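Local coordinates for dipeptide transport protein DPPA (PDB 1HI9) that hydrolyses N-terminal residues from peptides containing D-amino acids, using two zinc ions per subunit inside a self-compartmentalizing decamer, at residues 6-11 / 85-90; 40-45 / 99-104. One frame throughout, in Å; residues are numbered along the deposited sequence.

Interaction 1 (6-11 / 85-90). With ZN (zinc ion), chain G; ZN (zinc ion), chain F.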
loop_
_atom_site.group_PDB
_atom_site.type_symbol
_atom_site.label_atom_id
_atom_site.label_comp_id
_atom_site.label_asym_id
_atom_site.label_seq_id
_atom_site.Cartn_x
_atom_site.Cartn_y
_atom_site.Cartn_z
ATOM N N SER A 6 30.540 9.874 23.304
ATOM C CA SER A 6 29.861 10.000 22.026
ATOM C C SER A 6 29.600 8.568 21.611
ATOM O O SER A 6 30.541 7.791 21.432
ATOM C CB SER A 6 30.749 10.685 20.996
ATOM O OG SER A 6 30.119 10.698 19.726
ATOM N N VAL A 7 28.327 8.208 21.467
ATOM C CA VAL A 7 27.987 6.844 21.093
ATOM C C VAL A 7 27.322 6.709 19.727
ATOM O O VAL A 7 26.227 7.227 19.503
ATOM C CB VAL A 7 27.049 6.190 22.138
ATOM C CG1 VAL A 7 26.959 4.690 21.882
ATOM C CG2 VAL A 7 27.558 6.466 23.545
ATOM N N ASP A 8 27.996 6.000 18.824
ATOM C CA ASP A 8 27.482 5.738 17.486
ATOM C C ASP A 8 26.940 4.305 17.517
ATOM O O ASP A 8 27.023 3.633 18.550
ATOM C CB ASP A 8 28.607 5.856 16.453
ATOM C CG ASP A 8 28.113 6.332 15.103
ATOM O OD1 ASP A 8 26.886 6.423 14.906
ATOM O OD2 ASP A 8 28.955 6.615 14.231
ATOM N N MET A 9 26.402 3.828 16.399
ATOM C CA MET A 9 25.834 2.473 16.363
ATOM C C MET A 9 26.533 1.414 15.520
ATOM O O MET A 9 26.617 0.263 15.935
ATOM C CB MET A 9 24.384 2.526 15.888
ATOM C CG MET A 9 23.367 2.291 16.973
ATOM S SD MET A 9 21.740 2.078 16.297
ATOM C CE MET A 9 21.293 0.520 16.980
ATOM N N GLU A 10 26.997 1.788 14.329
ATOM C CA GLU A 10 27.622 0.827 13.429
ATOM C C GLU A 10 28.741 0.008 14.051
ATOM O O GLU A 10 28.945 -1.151 13.693
ATOM C CB GLU A 10 28.144 1.524 12.174
ATOM C CG GLU A 10 27.058 2.059 11.255
ATOM C CD GLU A 10 26.502 3.397 11.708
ATOM O OE1 GLU A 10 26.942 3.898 12.761
ATOM O OE2 GLU A 10 25.628 3.951 11.005
ATOM N N GLY A 11 29.462 0.613 14.983
ATOM C CA GLY A 11 30.552 -0.081 15.628
ATOM C C GLY A 11 30.158 -0.847 16.874
ATOM O O GLY A 11 30.997 -1.495 17.487
ATOM N N PHE A 85 26.281 20.981 17.379
ATOM C CA PHE A 85 27.509 20.245 17.106
ATOM C C PHE A 85 27.379 18.729 16.950
ATOM O O PHE A 85 28.313 17.983 17.219
ATOM C CB PHE A 85 28.596 20.605 18.137
ATOM C CG PHE A 85 29.065 22.026 18.025
ATOM C CD1 PHE A 85 28.442 23.039 18.754
ATOM C CD2 PHE A 85 30.048 22.373 17.106
ATOM C CE1 PHE A 85 28.786 24.376 18.560
ATOM C CE2 PHE A 85 30.398 23.702 16.906
ATOM C CZ PHE A 85 29.766 24.707 17.631
ATOM N N SER A 86 26.200 18.303 16.509
ATOM C CA SER A 86 25.906 16.909 16.209
ATOM C C SER A 86 26.535 15.875 17.139
ATOM O O SER A 86 26.171 15.796 18.314
ATOM C CB SER A 86 26.317 16.627 14.750
ATOM O OG SER A 86 25.904 15.343 14.302
ATOM N N MET A 87 27.463 15.082 16.601
ATOM C CA MET A 87 28.139 14.036 17.357
ATOM C C MET A 87 28.956 14.492 18.571
ATOM O O MET A 87 29.241 13.687 19.457
ATOM C CB MET A 87 29.026 13.216 16.419
ATOM C CG MET A 87 28.262 12.571 15.287
ATOM S SD MET A 87 29.258 11.446 14.280
ATOM C CE MET A 87 29.286 10.002 15.305
ATOM N N VAL A 88 29.343 15.764 18.620
ATOM C CA VAL A 88 30.108 16.252 19.763
ATOM C C VAL A 88 29.375 17.335 20.559
ATOM O O VAL A 88 29.990 18.123 21.273
ATOM C CB VAL A 88 31.525 16.763 19.343
ATOM C CG1 VAL A 88 32.430 15.574 19.056
ATOM C CG2 VAL A 88 31.433 17.663 18.110
ATOM N N GLU A 89 28.053 17.359 20.433
ATOM C CA GLU A 89 27.223 18.306 21.159
ATOM C C GLU A 89 27.408 18.114 22.667
ATOM O O GLU A 89 27.380 16.988 23.174
ATOM C CB GLU A 89 25.750 18.097 20.811
ATOM C CG GLU A 89 24.829 18.996 21.601
ATOM C CD GLU A 89 25.044 20.464 21.268
ATOM O OE1 GLU A 89 24.763 21.321 22.145
ATOM O OE2 GLU A 89 25.484 20.761 20.128
ATOM N N GLY A 90 27.610 19.219 23.377
ATOM C CA GLY A 90 27.780 19.150 24.817
ATOM C C GLY A 90 29.215 19.041 25.296
ATOM O O GLY A 90 29.480 19.102 26.495
HETATM ZN ZN ZN G . 26.116 6.035 12.790
HETATM ZN ZN ZN F . 29.034 7.085 12.272
HETATM O O HOH W 1 27.276 7.816 11.385
#
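S6 and M87 have the nearest CA atoms across the contact, 6.4 Å apart. S6 lies near the end of a strand, and the chain leaves it through D8 into a metal-binding loop. The 85-90 segment is irregular. A backbone bond from V88 N to F85 O (2.8 Å) closes a turn over F85-V88. The M87 side chain leaves with CG anti to the carbonyl carbon. A bend at chi3 (79°) then brings CE back against the D8 carboxylate, 3.6 Å from OD2. This is a methyl group packed on a metal ligand. OG of S6 lies 3.1 Å from the carbonyl O of M87. S59 hydrogen-bonds to both of these oxygens, and Y103 OH also bonds to S6 OG.

D8 bridges the two zinc ions with its two oxygens. OD1 binds one zinc at 2.3 Å, and OD2 binds the other at 2.0 Å. E10 OE1 reaches the first zinc at 2.3 Å. A water also spans the pair. H60 completes the first site; H104 and E133 complete the second. The contact thus lines the dinuclear centre of this M55 peptidase.

Strand 2-7 runs between strands 53-58 and 97-103 of the mixed sheet. M87 also packs on helix 133-143, through E133 and N137, and on Y258 of helix 254-268.

Interaction 2 (40-45 / 99-104). With ZN (zinc ion), chain F.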
loop_
_atom_site.group_PDB
_atom_site.type_symbol
_atom_site.label_atom_id
_atom_site.label_comp_id
_atom_site.label_asym_id
_atom_site.label_seq_id
_atom_site.Cartn_x
_atom_site.Cartn_y
_atom_site.Cartn_z
ATOM N N ASN A 40 26.329 1.298 28.880
ATOM C CA ASN A 40 26.280 1.140 30.325
ATOM C C ASN A 40 27.571 0.541 30.861
ATOM O O ASN A 40 28.044 0.946 31.922
ATOM C CB ASN A 40 25.084 0.282 30.756
ATOM C CG ASN A 40 23.758 1.031 30.654
ATOM O OD1 ASN A 40 23.706 2.259 30.767
ATOM N ND2 ASN A 40 22.680 0.286 30.460
ATOM N N TYR A 41 28.158 -0.401 30.132
ATOM C CA TYR A 41 29.401 -0.998 30.608
ATOM C C TYR A 41 30.453 0.089 30.828
ATOM O O TYR A 41 31.109 0.129 31.871
ATOM C CB TYR A 41 29.928 -2.038 29.621
ATOM C CG TYR A 41 29.188 -3.348 29.662
ATOM C CD1 TYR A 41 28.394 -3.748 28.597
ATOM C CD2 TYR A 41 29.311 -4.206 30.755
ATOM C CE1 TYR A 41 27.746 -4.972 28.604
ATOM C CE2 TYR A 41 28.662 -5.437 30.776
ATOM C CZ TYR A 41 27.881 -5.817 29.692
ATOM O OH TYR A 41 27.250 -7.042 29.675
ATOM N N CYS A 42 30.595 0.985 29.856
ATOM C CA CYS A 42 31.574 2.063 29.968
ATOM C C CYS A 42 31.210 3.071 31.047
ATOM O O CYS A 42 32.071 3.522 31.806
ATOM C CB CYS A 42 31.734 2.778 28.626
ATOM S SG CYS A 42 32.373 1.701 27.315
ATOM N N ILE A 43 29.939 3.434 31.111
ATOM C CA ILE A 43 29.479 4.375 32.113
ATOM C C ILE A 43 29.744 3.826 33.519
ATOM O O ILE A 43 30.285 4.527 34.370
ATOM C CB ILE A 43 27.973 4.652 31.952
ATOM C CG1 ILE A 43 27.711 5.277 30.578
ATOM C CG2 ILE A 43 27.487 5.597 33.046
ATOM C CD1 ILE A 43 26.233 5.352 30.202
ATOM N N ALA A 44 29.362 2.572 33.748
ATOM C CA ALA A 44 29.553 1.928 35.038
ATOM C C ALA A 44 31.014 1.956 35.430
ATOM O O ALA A 44 31.354 2.302 36.557
ATOM C CB ALA A 44 29.063 0.497 34.988
ATOM N N GLU A 45 31.887 1.597 34.499
ATOM C CA GLU A 45 33.307 1.588 34.798
ATOM C C GLU A 45 33.860 2.996 34.932
ATOM O O GLU A 45 34.846 3.216 35.628
ATOM C CB GLU A 45 34.078 0.819 33.725
ATOM C CG GLU A 45 35.539 0.608 34.076
ATOM C CD GLU A 45 35.720 0.154 35.518
ATOM O OE1 GLU A 45 34.979 -0.758 35.954
ATOM O OE2 GLU A 45 36.604 0.705 36.207
ATOM N N LEU A 99 35.300 9.796 25.264
ATOM C CA LEU A 99 35.262 8.367 24.966
ATOM C C LEU A 99 34.310 8.137 23.789
ATOM O O LEU A 99 33.121 8.439 23.877
ATOM C CB LEU A 99 34.777 7.600 26.198
ATOM C CG LEU A 99 35.037 6.088 26.270
ATOM C CD1 LEU A 99 34.625 5.553 27.647
ATOM C CD2 LEU A 99 34.264 5.378 25.185
ATOM N N PHE A 100 34.841 7.615 22.688
ATOM C CA PHE A 100 34.030 7.341 21.501
ATOM C C PHE A 100 33.644 5.867 21.516
ATOM O O PHE A 100 34.516 4.999 21.540
ATOM C CB PHE A 100 34.821 7.665 20.226
ATOM C CG PHE A 100 35.178 9.122 20.073
ATOM C CD1 PHE A 100 35.962 9.546 19.003
ATOM C CD2 PHE A 100 34.724 10.071 20.972
ATOM C CE1 PHE A 100 36.279 10.890 18.839
ATOM C CE2 PHE A 100 35.038 11.410 20.810
ATOM C CZ PHE A 100 35.814 11.820 19.743
ATOM N N LEU A 101 32.341 5.596 21.494
ATOM C CA LEU A 101 31.816 4.225 21.547
ATOM C C LEU A 101 31.010 3.853 20.310
ATOM O O LEU A 101 30.262 4.668 19.776
ATOM C CB LEU A 101 30.915 4.067 22.774
ATOM C CG LEU A 101 31.023 2.819 23.645
ATOM C CD1 LEU A 101 29.896 2.862 24.660
ATOM C CD2 LEU A 101 30.946 1.549 22.827
ATOM N N GLY A 102 31.149 2.605 19.879
ATOM C CA GLY A 102 30.421 2.143 18.718
ATOM C C GLY A 102 30.812 2.839 17.434
ATOM O O GLY A 102 29.991 2.992 16.526
ATOM N N TYR A 103 32.066 3.275 17.353
ATOM C CA TYR A 103 32.533 3.939 16.150
ATOM C C TYR A 103 32.876 2.962 15.034
ATOM O O TYR A 103 33.043 1.757 15.250
ATOM C CB TYR A 103 33.725 4.836 16.477
ATOM C CG TYR A 103 33.302 6.235 16.891
ATOM C CD1 TYR A 103 32.319 6.430 17.860
ATOM C CD2 TYR A 103 33.866 7.354 16.300
ATOM C CE1 TYR A 103 31.906 7.714 18.221
ATOM C CE2 TYR A 103 33.463 8.640 16.656
ATOM C CZ TYR A 103 32.486 8.814 17.609
ATOM O OH TYR A 103 32.086 10.086 17.928
ATOM N N HIS A 104 32.973 3.507 13.829
ATOM C CA HIS A 104 33.260 2.715 12.636
ATOM C C HIS A 104 34.316 3.395 11.791
ATOM O O HIS A 104 34.668 4.536 12.039
ATOM C CB HIS A 104 31.972 2.552 11.816
ATOM C CG HIS A 104 31.292 3.855 11.527
ATOM N ND1 HIS A 104 31.729 4.727 10.554
ATOM C CD2 HIS A 104 30.237 4.459 12.125
ATOM C CE1 HIS A 104 30.975 5.811 10.558
ATOM N NE2 HIS A 104 30.062 5.672 11.504
HETATM ZN ZN ZN F . 29.034 7.085 12.272
HETATM O O HOH W 1 27.276 7.816 11.385
#
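Next to L101, which C42 touches from the helix, the ring of Y103 carries CB of F100 over the centre of one face, 3.5 Å above the plane. The carbonyl O of L101 lies in the ring plane at the edge. In return, the hydroxyl of Y103 sits above one face of the F100 ring, toward its rim. Further along, the H104 ring is stacked with that of H115, the active-site nucleophile. Its NE2 binds a zinc ion at 1.9 Å.

The helix meets the strand through one side chain. C42 points at the sheet and reaches two leucines. Its SG is 3.8 Å from CD1 of L101, and its CB is 4.1 Å from CD1 of L99. With chi1 at -63°, SG stands anti to the carbonyl carbon and is turned to L101, leaving CB for L99. The CA atoms of C42 and L101 are 8.7 Å apart. M5 of strand 2-7 packs on both leucines, and T198 of helix 187-203 packs on C42.

Helix 28-48 is the crossover of a beta-alpha-beta unit between parallel neighbours 2-7 and 53-58. Its buried, apolar contact here sets no directional demand and depends on shape and burial.

Overall arrangement
From the N terminus, strand 2-7 ends within 6-11, and helix 28-48 then supplies 40-45. The chain makes strands 53-58 and 76-80 before the loop segment 85-90 returns to 6-11 and closes interaction 1. Strand 97-103 follows, and its segment 99-104 meets the helix to close interaction 2. The four segments alternate, so the two loops cross rather than nest. The sheet joins them: strands 2-7 and 97-103 are neighbours, with a probable hydrogen bond from D8 N to L101 O of 2.8 Å. Interaction 1 ties the 85-90 loop to the end of strand 2-7 beside the metal centre. Interaction 2 packs helix 28-48 on the sheet. Both reach the same zinc, through D8 and H104.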